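Local coordinates for protein flavocytochrome C3 fumarate reductase (Shewanella frigidimarina, PDB 1QO8) that catalyses in vitro the essentially one-way reduction of fumarate to succinate, using one FAD and four covalently bound c-type hemes per subunit, at residues Ser131-Lys141 with Leu256-Ile265; Ser163-Gln174 with Arg238-Gly249. All coordinates share one frame; numbering follows the deposited sequence.

Contact 1: residues Ser131-Lys141 with Leu256-Ile265; sequences SAGFNASLAAK and LRKAAKEQGI. With FAD (flavin-adenine dinucleotide), chain G.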
loop_
_atom_site.group_PDB
_atom_site.type_symbol
_atom_site.label_atom_id
_atom_site.label_comp_id
_atom_site.label_asym_id
_atom_site.label_seq_id
_atom_site.Cartn_x
_atom_site.Cartn_y
_atom_site.Cartn_z
ATOM N N SER A 131 -24.014 -0.800 7.101
ATOM C CA SER A 131 -24.296 -1.015 8.512
ATOM C C SER A 131 -23.511 -0.039 9.357
ATOM O O SER A 131 -23.974 0.429 10.398
ATOM C CB SER A 131 -23.959 -2.492 8.861
ATOM O OG SER A 131 -24.105 -2.705 10.276
ATOM N N ALA A 132 -22.199 0.131 9.029
ATOM C CA ALA A 132 -21.371 1.015 9.858
ATOM C C ALA A 132 -21.898 2.463 9.829
ATOM O O ALA A 132 -22.027 3.039 10.917
ATOM C CB ALA A 132 -19.884 1.004 9.479
ATOM N N GLY A 133 -22.333 2.996 8.711
ATOM C CA GLY A 133 -22.835 4.390 8.686
ATOM C C GLY A 133 -24.207 4.552 9.326
ATOM O O GLY A 133 -24.485 5.540 10.030
ATOM N N PHE A 134 -25.114 3.536 9.126
ATOM C CA PHE A 134 -26.375 3.694 9.858
ATOM C C PHE A 134 -26.106 3.658 11.361
ATOM O O PHE A 134 -26.698 4.414 12.189
ATOM C CB PHE A 134 -27.442 2.725 9.391
ATOM C CG PHE A 134 -28.272 2.984 8.188
ATOM C CD1 PHE A 134 -29.263 3.965 8.235
ATOM C CD2 PHE A 134 -28.169 2.183 7.047
ATOM C CE1 PHE A 134 -30.082 4.170 7.173
ATOM C CE2 PHE A 134 -29.040 2.374 5.976
ATOM C CZ PHE A 134 -29.994 3.367 6.058
ATOM N N ASN A 135 -25.265 2.738 11.828
ATOM C CA ASN A 135 -25.027 2.667 13.260
ATOM C C ASN A 135 -24.398 3.971 13.759
ATOM O O ASN A 135 -24.593 4.395 14.904
ATOM C CB ASN A 135 -24.125 1.481 13.663
ATOM C CG ASN A 135 -24.912 0.169 13.750
ATOM O OD1 ASN A 135 -25.596 -0.128 14.730
ATOM N ND2 ASN A 135 -24.785 -0.708 12.758
ATOM N N ALA A 136 -23.401 4.504 13.038
ATOM C CA ALA A 136 -22.792 5.762 13.422
ATOM C C ALA A 136 -23.875 6.867 13.473
ATOM O O ALA A 136 -23.939 7.623 14.441
ATOM C CB ALA A 136 -21.629 6.104 12.439
ATOM N N SER A 137 -24.689 7.065 12.454
ATOM C CA SER A 137 -25.812 7.992 12.491
ATOM C C SER A 137 -26.740 7.910 13.692
ATOM O O SER A 137 -27.094 8.972 14.251
ATOM C CB SER A 137 -26.718 7.818 11.265
ATOM O OG SER A 137 -25.841 8.068 10.164
ATOM N N LEU A 138 -27.211 6.733 14.039
ATOM C CA LEU A 138 -28.125 6.537 15.157
ATOM C C LEU A 138 -27.413 6.835 16.467
ATOM O O LEU A 138 -28.035 7.403 17.411
ATOM C CB LEU A 138 -28.741 5.131 15.199
ATOM C CG LEU A 138 -29.775 4.790 14.121
ATOM C CD1 LEU A 138 -29.777 3.309 13.718
ATOM C CD2 LEU A 138 -31.183 5.235 14.532
ATOM N N ALA A 139 -26.144 6.424 16.634
ATOM C CA ALA A 139 -25.435 6.779 17.862
ATOM C C ALA A 139 -25.130 8.285 17.915
ATOM O O ALA A 139 -24.953 8.867 19.005
ATOM C CB ALA A 139 -24.130 6.012 18.007
ATOM N N ALA A 140 -24.955 8.917 16.752
ATOM C CA ALA A 140 -24.629 10.356 16.852
ATOM C C ALA A 140 -25.918 11.106 17.253
ATOM O O ALA A 140 -25.810 12.046 18.048
ATOM C CB ALA A 140 -23.945 10.907 15.639
ATOM N N LYS A 141 -27.061 10.694 16.725
ATOM C CA LYS A 141 -28.358 11.279 17.042
ATOM C C LYS A 141 -28.727 10.992 18.498
ATOM O O LYS A 141 -29.083 11.927 19.220
ATOM C CB LYS A 141 -29.441 10.734 16.133
ATOM C CG LYS A 141 -30.728 11.479 15.856
ATOM C CD LYS A 141 -30.453 12.745 15.083
ATOM C CE LYS A 141 -31.232 12.973 13.815
ATOM N NZ LYS A 141 -32.699 13.197 14.019
ATOM N N LEU A 256 -32.043 -1.143 10.417
ATOM C CA LEU A 256 -31.366 0.123 10.556
ATOM C C LEU A 256 -32.038 1.170 9.653
ATOM O O LEU A 256 -32.167 2.272 10.145
ATOM C CB LEU A 256 -29.855 -0.011 10.242
ATOM C CG LEU A 256 -29.077 -0.920 11.168
ATOM C CD1 LEU A 256 -27.785 -1.423 10.471
ATOM C CD2 LEU A 256 -28.760 -0.286 12.548
ATOM N N ARG A 257 -32.512 0.860 8.445
ATOM C CA ARG A 257 -33.243 1.796 7.653
ATOM C C ARG A 257 -34.510 2.309 8.387
ATOM O O ARG A 257 -34.811 3.519 8.330
ATOM C CB ARG A 257 -33.763 1.265 6.312
ATOM C CG ARG A 257 -32.681 0.918 5.311
ATOM C CD ARG A 257 -33.267 0.137 4.140
ATOM N NE ARG A 257 -32.325 0.122 3.025
ATOM C CZ ARG A 257 -32.617 -0.587 1.951
ATOM N NH1 ARG A 257 -33.724 -1.352 1.928
ATOM N NH2 ARG A 257 -31.820 -0.635 0.911
ATOM N N LYS A 258 -35.301 1.364 8.907
ATOM C CA LYS A 258 -36.486 1.767 9.646
ATOM C C LYS A 258 -36.111 2.552 10.900
ATOM O O LYS A 258 -36.688 3.634 11.065
ATOM C CB LYS A 258 -37.425 0.628 10.090
ATOM C CG LYS A 258 -37.874 -0.095 8.809
ATOM C CD LYS A 258 -39.321 -0.518 8.918
ATOM C CE LYS A 258 -39.941 -0.835 7.541
ATOM N NZ LYS A 258 -41.417 -1.082 7.866
ATOM N N ALA A 259 -35.159 2.126 11.695
ATOM C CA ALA A 259 -34.787 2.969 12.833
ATOM C C ALA A 259 -34.199 4.311 12.421
ATOM O O ALA A 259 -34.512 5.263 13.168
ATOM C CB ALA A 259 -33.887 2.255 13.818
ATOM N N ALA A 260 -33.566 4.510 11.274
ATOM C CA ALA A 260 -33.015 5.833 10.986
ATOM C C ALA A 260 -34.202 6.723 10.582
ATOM O O ALA A 260 -34.184 7.878 10.960
ATOM C CB ALA A 260 -31.909 5.857 9.963
ATOM N N LYS A 261 -35.154 6.203 9.836
ATOM C CA LYS A 261 -36.381 6.908 9.495
ATOM C C LYS A 261 -37.222 7.204 10.726
ATOM O O LYS A 261 -37.614 8.375 10.849
ATOM C CB LYS A 261 -37.150 6.174 8.386
ATOM C CG LYS A 261 -38.424 6.887 7.943
ATOM C CD LYS A 261 -39.448 6.017 7.250
ATOM C CE LYS A 261 -39.733 6.345 5.796
ATOM N NZ LYS A 261 -40.615 5.338 5.107
ATOM N N GLU A 262 -37.411 6.363 11.720
ATOM C CA GLU A 262 -38.100 6.706 12.956
ATOM C C GLU A 262 -37.436 7.789 13.786
ATOM O O GLU A 262 -38.149 8.543 14.480
ATOM C CB GLU A 262 -38.376 5.478 13.857
ATOM C CG GLU A 262 -39.426 4.545 13.264
ATOM C CD GLU A 262 -39.611 3.160 13.823
ATOM O OE1 GLU A 262 -39.062 2.774 14.882
ATOM O OE2 GLU A 262 -40.351 2.334 13.222
ATOM N N GLN A 263 -36.124 7.959 13.823
ATOM C CA GLN A 263 -35.424 8.964 14.583
ATOM C C GLN A 263 -35.227 10.236 13.759
ATOM O O GLN A 263 -34.409 11.036 14.186
ATOM C CB GLN A 263 -33.994 8.513 14.938
ATOM C CG GLN A 263 -33.900 7.380 15.940
ATOM C CD GLN A 263 -34.284 7.927 17.311
ATOM O OE1 GLN A 263 -33.667 8.907 17.740
ATOM N NE2 GLN A 263 -35.293 7.296 17.883
ATOM N N GLY A 264 -35.794 10.364 12.592
ATOM C CA GLY A 264 -35.677 11.472 11.693
ATOM C C GLY A 264 -34.381 11.710 10.951
ATOM O O GLY A 264 -34.113 12.777 10.371
ATOM N N ILE A 265 -33.497 10.719 10.918
ATOM C CA ILE A 265 -32.337 10.751 10.037
ATOM C C ILE A 265 -32.772 10.248 8.669
ATOM O O ILE A 265 -33.018 9.002 8.572
ATOM C CB ILE A 265 -31.286 9.758 10.532
ATOM C CG1 ILE A 265 -30.972 10.037 12.009
ATOM C CG2 ILE A 265 -30.084 9.834 9.606
ATOM C CD1 ILE A 265 -30.198 8.883 12.623
HETATM P PA FAD G . -20.902 -1.191 3.251
HETATM O O1A FAD G . -22.058 -1.990 3.769
HETATM O O2A FAD G . -20.359 -1.455 2.038
HETATM O O5B FAD G . -21.602 0.174 2.909
HETATM C C5B FAD G . -20.849 1.399 2.530
HETATM C C4B FAD G . -21.916 2.497 2.032
HETATM O O4B FAD G . -21.047 3.681 1.681
HETATM C C3B FAD G . -22.539 2.098 0.654
HETATM O O3B FAD G . -23.883 1.943 0.551
HETATM C C2B FAD G . -21.743 2.936 -0.411
HETATM O O2B FAD G . -22.499 3.303 -1.592
HETATM C C1B FAD G . -21.539 4.178 0.373
HETATM N N9A FAD G . -20.403 4.981 -0.100
HETATM C C8A FAD G . -19.197 4.551 -0.594
HETATM N N7A FAD G . -18.463 5.535 -1.034
HETATM C C5A FAD G . -19.211 6.690 -0.824
HETATM C C6A FAD G . -18.999 8.092 -1.172
HETATM N N6A FAD G . -17.925 8.546 -1.756
HETATM N N1A FAD G . -19.989 8.924 -0.764
HETATM C C2A FAD G . -21.177 8.489 -0.221
HETATM N N3A FAD G . -21.461 7.210 0.113
HETATM C C4A FAD G . -20.446 6.377 -0.244
HETATM N N1 FAD G . -19.177 -10.302 7.001
HETATM C C2 FAD G . -19.588 -10.843 8.117
HETATM O O2 FAD G . -19.156 -10.677 9.210
HETATM N N3 FAD G . -20.682 -11.759 8.165
HETATM C C4 FAD G . -21.291 -12.026 6.943
HETATM O O4 FAD G . -22.185 -12.822 6.898
HETATM C C4X FAD G . -20.768 -11.455 5.704
HETATM N N5 FAD G . -21.326 -11.775 4.526
HETATM C C5X FAD G . -20.906 -11.194 3.378
HETATM C C6 FAD G . -21.544 -11.561 2.185
HETATM C C7 FAD G . -21.147 -10.983 1.003
HETATM C C7M FAD G . -21.777 -11.317 -0.311
HETATM C C8 FAD G . -20.110 -9.982 1.042
HETATM C C8M FAD G . -19.719 -9.292 -0.230
HETATM C C9 FAD G . -19.507 -9.598 2.212
HETATM C C9A FAD G . -19.875 -10.176 3.404
HETATM N N10 FAD G . -19.306 -9.891 4.661
HETATM C C10 FAD G . -19.712 -10.491 5.791
HETATM C "C1'" FAD G . -18.521 -8.630 4.848
HETATM C "C2'" FAD G . -19.418 -7.547 5.538
HETATM O "O2'" FAD G . -20.698 -7.760 4.853
HETATM C "C3'" FAD G . -18.915 -6.189 4.987
HETATM O "O3'" FAD G . -17.536 -5.986 5.322
HETATM C "C4'" FAD G . -19.533 -5.083 5.907
HETATM O "O4'" FAD G . -20.962 -5.157 5.619
HETATM C "C5'" FAD G . -19.010 -3.715 5.339
HETATM O "O5'" FAD G . -19.965 -2.675 6.009
HETATM P P FAD G . -19.751 -1.156 5.866
HETATM O O1P FAD G . -20.854 -0.543 6.699
HETATM O O2P FAD G . -18.409 -0.977 6.198
HETATM O O3P FAD G . -19.826 -0.942 4.435
#
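L256 drives its side chain as a knob into the hole formed by S131, F134, N135 and L138, the central event in the meeting of the helical segments 131-141 and 256-262, whose axes run 28° apart and approach to 10.0 Å. One methyl, CD1, lies against the amide of N135, with L256 CD1 3.8 Å from N135 ND2; the other, CD2, meets the amide oxygen of the same residue and L138 CD1. F134, itself a wall of that hole, sets its CB against L256 CB. The backbone between L256 and R257 passes over one face of its ring, while at the ring edge A260 CB stands 3.7 Å from F134 CD1, and R257 lays its CG beside CZ. Further along, L138 extends CD2 over the end of the second helix to within 3.7 Å of Q263 CG. Helix 131-143 follows the first strand of the Rossmann-type FAD-binding fold, and its start faces the cofactor: A132 N donates to FAD O1P at 2.8 Å. At the far end K141, its chain bent at chi2 (66°) and again beyond, runs past I265 in the opposite direction, CE tight against I265 CG1, and delivers NZ to Q263 O, 2.8 Å away and in the carbonyl plane. A methionine in its place would probably leave that carbonyl, at the point where the helix has just ended, without its charged donor. Behind the first shell, N135 ND2 bonds back to S131 O at 2.7 Å, from the opposite face to the backbone amide N135 N, and W217 takes up OD1; this fixes the amide against which L256 packs. The guanidinium of R257 is held elsewhere, by the carbonyl oxygens of S156 and L60.

Contact 2: residues Ser163-Gln174 with Arg238-Gly249; sequences SAGGMNAVGTKQ and RTHRPHGGKSSG. With FAD (flavin-adenine dinucleotide), chain G.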
loop_
_atom_site.group_PDB
_atom_site.type_symbol
_atom_site.label_atom_id
_atom_site.label_comp_id
_atom_site.label_asym_id
_atom_site.label_seq_id
_atom_site.Cartn_x
_atom_site.Cartn_y
_atom_site.Cartn_z
ATOM N N SER A 163 -25.122 -9.438 2.913
ATOM C CA SER A 163 -24.458 -10.285 3.887
ATOM C C SER A 163 -25.460 -11.366 4.362
ATOM O O SER A 163 -26.638 -11.251 4.554
ATOM C CB SER A 163 -23.831 -9.546 5.051
ATOM O OG SER A 163 -24.745 -9.115 6.014
ATOM N N ALA A 164 -24.897 -12.529 4.467
ATOM C CA ALA A 164 -25.141 -13.892 4.600
ATOM C C ALA A 164 -25.086 -14.657 5.910
ATOM O O ALA A 164 -25.801 -15.577 6.308
ATOM C CB ALA A 164 -23.696 -14.296 3.910
ATOM N N GLY A 165 -24.008 -14.426 6.652
ATOM C CA GLY A 165 -23.526 -15.388 7.654
ATOM C C GLY A 165 -23.423 -14.724 9.020
ATOM O O GLY A 165 -22.349 -14.810 9.618
ATOM N N GLY A 166 -24.368 -13.924 9.411
ATOM C CA GLY A 166 -24.502 -13.209 10.587
ATOM C C GLY A 166 -23.385 -12.478 11.280
ATOM O O GLY A 166 -22.348 -12.175 10.715
ATOM N N MET A 167 -23.537 -12.304 12.573
ATOM C CA MET A 167 -22.793 -11.423 13.447
ATOM C C MET A 167 -22.270 -12.214 14.648
ATOM O O MET A 167 -23.039 -12.933 15.309
ATOM C CB MET A 167 -23.791 -10.345 13.904
ATOM C CG MET A 167 -23.164 -9.365 14.885
ATOM S SD MET A 167 -24.049 -7.879 15.319
ATOM C CE MET A 167 -22.985 -7.254 16.609
ATOM N N ASN A 168 -20.965 -12.249 14.818
ATOM C CA ASN A 168 -20.266 -12.825 15.949
ATOM C C ASN A 168 -20.448 -12.000 17.203
ATOM O O ASN A 168 -20.466 -10.769 17.207
ATOM C CB ASN A 168 -18.744 -12.990 15.613
ATOM C CG ASN A 168 -18.525 -14.068 14.588
ATOM O OD1 ASN A 168 -19.388 -14.947 14.391
ATOM N ND2 ASN A 168 -17.432 -14.116 13.836
ATOM N N ALA A 169 -20.777 -12.676 18.299
ATOM C CA ALA A 169 -20.791 -12.003 19.620
ATOM C C ALA A 169 -20.517 -13.059 20.697
ATOM O O ALA A 169 -20.707 -14.265 20.512
ATOM C CB ALA A 169 -22.098 -11.302 19.879
ATOM N N VAL A 170 -20.028 -12.637 21.836
ATOM C CA VAL A 170 -19.687 -13.515 22.934
ATOM C C VAL A 170 -20.518 -13.056 24.143
ATOM O O VAL A 170 -20.499 -11.862 24.376
ATOM C CB VAL A 170 -18.205 -13.469 23.329
ATOM C CG1 VAL A 170 -17.594 -12.097 23.522
ATOM C CG2 VAL A 170 -18.058 -14.192 24.694
ATOM N N GLY A 171 -21.123 -13.979 24.874
ATOM C CA GLY A 171 -21.891 -13.604 26.060
ATOM C C GLY A 171 -23.326 -13.253 25.744
ATOM O O GLY A 171 -23.907 -12.421 26.442
ATOM N N THR A 172 -23.948 -13.816 24.724
ATOM C CA THR A 172 -25.338 -13.370 24.462
ATOM C C THR A 172 -26.327 -14.310 25.118
ATOM O O THR A 172 -26.109 -15.465 25.499
ATOM C CB THR A 172 -25.645 -13.269 22.958
ATOM O OG1 THR A 172 -25.567 -14.590 22.425
ATOM C CG2 THR A 172 -24.667 -12.334 22.254
ATOM N N LYS A 173 -27.557 -13.823 25.190
ATOM C CA LYS A 173 -28.634 -14.708 25.666
ATOM C C LYS A 173 -28.864 -15.807 24.641
ATOM O O LYS A 173 -29.323 -16.886 25.061
ATOM C CB LYS A 173 -29.833 -13.839 25.974
ATOM C CG LYS A 173 -30.518 -13.259 24.766
ATOM C CD LYS A 173 -31.796 -12.556 25.179
ATOM C CE LYS A 173 -32.576 -11.952 24.043
ATOM N NZ LYS A 173 -33.440 -12.910 23.315
ATOM N N GLN A 174 -28.555 -15.673 23.341
ATOM C CA GLN A 174 -28.717 -16.827 22.441
ATOM C C GLN A 174 -27.694 -17.935 22.773
ATOM O O GLN A 174 -27.971 -19.134 22.630
ATOM C CB GLN A 174 -28.645 -16.513 20.950
ATOM C CG GLN A 174 -29.743 -15.654 20.358
ATOM C CD GLN A 174 -29.690 -14.195 20.747
ATOM O OE1 GLN A 174 -28.768 -13.625 21.366
ATOM N NE2 GLN A 174 -30.740 -13.481 20.379
ATOM N N ARG A 238 -20.937 -18.862 17.745
ATOM C CA ARG A 238 -20.999 -17.445 18.172
ATOM C C ARG A 238 -21.683 -16.552 17.161
ATOM O O ARG A 238 -21.828 -15.346 17.250
ATOM C CB ARG A 238 -19.507 -17.023 18.055
ATOM C CG ARG A 238 -18.996 -16.274 19.246
ATOM C CD ARG A 238 -17.522 -15.938 19.007
ATOM N NE ARG A 238 -16.778 -16.583 20.085
ATOM C CZ ARG A 238 -15.686 -17.292 19.762
ATOM N NH1 ARG A 238 -15.217 -17.436 18.528
ATOM N NH2 ARG A 238 -15.087 -17.904 20.767
ATOM N N THR A 239 -22.084 -17.052 16.029
ATOM C CA THR A 239 -22.624 -16.340 14.886
ATOM C C THR A 239 -24.147 -16.281 14.962
ATOM O O THR A 239 -24.757 -17.349 14.929
ATOM C CB THR A 239 -22.148 -17.131 13.644
ATOM O OG1 THR A 239 -20.721 -17.256 13.585
ATOM C CG2 THR A 239 -22.661 -16.408 12.393
ATOM N N HIS A 240 -24.753 -15.112 15.100
ATOM C CA HIS A 240 -26.166 -14.868 15.254
ATOM C C HIS A 240 -26.769 -14.363 13.926
ATOM O O HIS A 240 -26.155 -13.513 13.307
ATOM C CB HIS A 240 -26.394 -13.833 16.326
ATOM C CG HIS A 240 -25.768 -14.127 17.650
ATOM N ND1 HIS A 240 -24.414 -14.178 17.875
ATOM C CD2 HIS A 240 -26.369 -14.406 18.846
ATOM C CE1 HIS A 240 -24.175 -14.482 19.143
ATOM N NE2 HIS A 240 -25.348 -14.603 19.738
ATOM N N ARG A 241 -27.830 -15.013 13.471
ATOM C CA ARG A 241 -28.572 -14.884 12.277
ATOM C C ARG A 241 -30.077 -14.877 12.668
ATOM O O ARG A 241 -30.443 -15.331 13.743
ATOM C CB ARG A 241 -28.397 -16.100 11.371
ATOM C CG ARG A 241 -27.144 -16.337 10.609
ATOM C CD ARG A 241 -27.178 -17.501 9.628
ATOM N NE ARG A 241 -25.831 -17.578 9.011
ATOM C CZ ARG A 241 -24.799 -18.308 9.426
ATOM N NH1 ARG A 241 -24.705 -19.056 10.516
ATOM N NH2 ARG A 241 -23.682 -18.254 8.687
ATOM N N PRO A 242 -30.928 -14.351 11.843
ATOM C CA PRO A 242 -32.379 -14.292 12.064
ATOM C C PRO A 242 -32.901 -15.719 12.207
ATOM O O PRO A 242 -32.430 -16.609 11.501
ATOM C CB PRO A 242 -32.972 -13.618 10.801
ATOM C CG PRO A 242 -31.746 -12.859 10.293
ATOM C CD PRO A 242 -30.597 -13.827 10.489
ATOM N N HIS A 243 -33.817 -15.948 13.120
ATOM C CA HIS A 243 -34.397 -17.299 13.262
ATOM C C HIS A 243 -34.838 -17.822 11.918
ATOM O O HIS A 243 -34.184 -18.655 11.248
ATOM C CB HIS A 243 -35.612 -17.277 14.191
ATOM C CG HIS A 243 -36.106 -18.655 14.562
ATOM N ND1 HIS A 243 -37.396 -18.879 14.992
ATOM C CD2 HIS A 243 -35.471 -19.861 14.540
ATOM C CE1 HIS A 243 -37.511 -20.179 15.237
ATOM N NE2 HIS A 243 -36.363 -20.805 14.967
ATOM N N GLY A 244 -35.998 -17.442 11.445
ATOM C CA GLY A 244 -36.223 -17.877 10.009
ATOM C C GLY A 244 -36.267 -16.515 9.270
ATOM O O GLY A 244 -35.566 -15.575 9.702
ATOM N N GLY A 245 -37.152 -16.420 8.278
ATOM C CA GLY A 245 -37.313 -15.086 7.657
ATOM C C GLY A 245 -36.081 -14.689 6.844
ATOM O O GLY A 245 -35.504 -15.528 6.155
ATOM N N LYS A 246 -35.657 -13.438 6.940
ATOM C CA LYS A 246 -34.572 -12.932 6.069
ATOM C C LYS A 246 -33.217 -13.535 6.442
ATOM O O LYS A 246 -33.088 -13.846 7.621
ATOM C CB LYS A 246 -34.468 -11.397 6.229
ATOM C CG LYS A 246 -35.753 -10.700 5.750
ATOM C CD LYS A 246 -35.913 -9.251 6.209
ATOM C CE LYS A 246 -37.134 -8.603 5.519
ATOM N NZ LYS A 246 -37.430 -7.275 6.158
ATOM N N SER A 247 -32.273 -13.555 5.529
ATOM C CA SER A 247 -30.847 -13.449 5.703
ATOM C C SER A 247 -30.387 -12.315 6.619
ATOM O O SER A 247 -31.133 -11.337 6.765
ATOM C CB SER A 247 -30.192 -13.187 4.326
ATOM O OG SER A 247 -30.490 -14.418 3.676
ATOM N N SER A 248 -29.207 -12.464 7.231
ATOM C CA SER A 248 -28.847 -11.466 8.239
ATOM C C SER A 248 -28.583 -10.070 7.650
ATOM O O SER A 248 -28.975 -9.095 8.242
ATOM C CB SER A 248 -27.601 -11.994 8.988
ATOM O OG SER A 248 -26.625 -12.350 8.050
ATOM N N GLY A 249 -28.042 -9.856 6.496
ATOM C CA GLY A 249 -27.776 -8.620 5.801
ATOM C C GLY A 249 -29.093 -7.808 5.681
ATOM O O GLY A 249 -29.106 -6.663 6.102
HETATM P PA FAD G . -20.902 -1.191 3.251
HETATM O O1A FAD G . -22.058 -1.990 3.769
HETATM O O2A FAD G . -20.359 -1.455 2.038
HETATM O O5B FAD G . -21.602 0.174 2.909
HETATM C C5B FAD G . -20.849 1.399 2.530
HETATM C C4B FAD G . -21.916 2.497 2.032
HETATM O O4B FAD G . -21.047 3.681 1.681
HETATM C C3B FAD G . -22.539 2.098 0.654
HETATM O O3B FAD G . -23.883 1.943 0.551
HETATM C C2B FAD G . -21.743 2.936 -0.411
HETATM O O2B FAD G . -22.499 3.303 -1.592
HETATM C C1B FAD G . -21.539 4.178 0.373
HETATM N N9A FAD G . -20.403 4.981 -0.100
HETATM C C8A FAD G . -19.197 4.551 -0.594
HETATM N N7A FAD G . -18.463 5.535 -1.034
HETATM C C5A FAD G . -19.211 6.690 -0.824
HETATM C C6A FAD G . -18.999 8.092 -1.172
HETATM N N6A FAD G . -17.925 8.546 -1.756
HETATM N N1A FAD G . -19.989 8.924 -0.764
HETATM C C2A FAD G . -21.177 8.489 -0.221
HETATM N N3A FAD G . -21.461 7.210 0.113
HETATM C C4A FAD G . -20.446 6.377 -0.244
HETATM N N1 FAD G . -19.177 -10.302 7.001
HETATM C C2 FAD G . -19.588 -10.843 8.117
HETATM O O2 FAD G . -19.156 -10.677 9.210
HETATM N N3 FAD G . -20.682 -11.759 8.165
HETATM C C4 FAD G . -21.291 -12.026 6.943
HETATM O O4 FAD G . -22.185 -12.822 6.898
HETATM C C4X FAD G . -20.768 -11.455 5.704
HETATM N N5 FAD G . -21.326 -11.775 4.526
HETATM C C5X FAD G . -20.906 -11.194 3.378
HETATM C C6 FAD G . -21.544 -11.561 2.185
HETATM C C7 FAD G . -21.147 -10.983 1.003
HETATM C C7M FAD G . -21.777 -11.317 -0.311
HETATM C C8 FAD G . -20.110 -9.982 1.042
HETATM C C8M FAD G . -19.719 -9.292 -0.230
HETATM C C9 FAD G . -19.507 -9.598 2.212
HETATM C C9A FAD G . -19.875 -10.176 3.404
HETATM N N10 FAD G . -19.306 -9.891 4.661
HETATM C C10 FAD G . -19.712 -10.491 5.791
HETATM C "C1'" FAD G . -18.521 -8.630 4.848
HETATM C "C2'" FAD G . -19.418 -7.547 5.538
HETATM O "O2'" FAD G . -20.698 -7.760 4.853
HETATM C "C3'" FAD G . -18.915 -6.189 4.987
HETATM O "O3'" FAD G . -17.536 -5.986 5.322
HETATM C "C4'" FAD G . -19.533 -5.083 5.907
HETATM O "O4'" FAD G . -20.962 -5.157 5.619
HETATM C "C5'" FAD G . -19.010 -3.715 5.339
HETATM O "O5'" FAD G . -19.965 -2.675 6.009
HETATM P P FAD G . -19.751 -1.156 5.866
HETATM O O1P FAD G . -20.854 -0.543 6.699
HETATM O O2P FAD G . -18.409 -0.977 6.198
HETATM O O3P FAD G . -19.826 -0.942 4.435
HETATM O O HOH W 1 -28.343 -15.170 7.318
#
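R238 gives its backbone O to A169 N, while its guanidinium turns away to salt bridges with D182 and D190. T239 lies alongside N168, pointing the same way, and its OG1 donates to N168 OD1 at 2.8 Å, nearly along the C=O axis; S231 also bonds this hydroxyl, and G541 O takes N168 ND2. H240 pairs with M167 in both directions, H240 N reaching M167 O at 2.8 Å and M167 N returning to H240 O. With CG anti to the carbonyl carbon (chi1 -54°), the imidazole folds back so that ND1 makes a second bond to M167 O, at 3.2 Å and in the ring plane. Across the ring NE2 meets T172 OG1 at 2.7 Å, fixing the ring's rotation through both nitrogens; the Q174 amide, its own NE2 bonded to E219, stands almost perpendicular (89°) at the ring edge. R241 brings its guanidinium against G165 CA, with A164 O in plane at its edge but bonded to NE only weakly. S248 OG accepts from G166 N at 3.1 Å, a water joins S248 N to A164 O, and G249 N binds S163 O. These bonds hold the G165-G166 loop, whose G165 N and G166 O face FAD O4 and N3. Strands 167-168 and 239-241 beside it belong to a small antiparallel sheet, with a classic beta bulge at R238 and T239 opposite K229, bordering the flavin site.

Contact 2 is nested along the chain within the loop that contact 1 closes: the order is 131-141, 163-174, 238-249, 256-265, all inside the FAD-binding domain. Helix 248-262 serves both, its first residues in contact 2 and its later turns in contact 1; the centres lie 20 Å apart and the nearest atoms about 7 Å. Contact 1 rests beside the parallel five-stranded sheet, contact 2 on the small antiparallel sheet of 167-168, 239-241 and 227-229. FAD bridges them as well, its diphosphate at the first contact and its isoalloxazine at the second. The segments 131-141 and 163-174, which touch FAD, each pack on one part of that helix, consistent with a common framework around the cofactor.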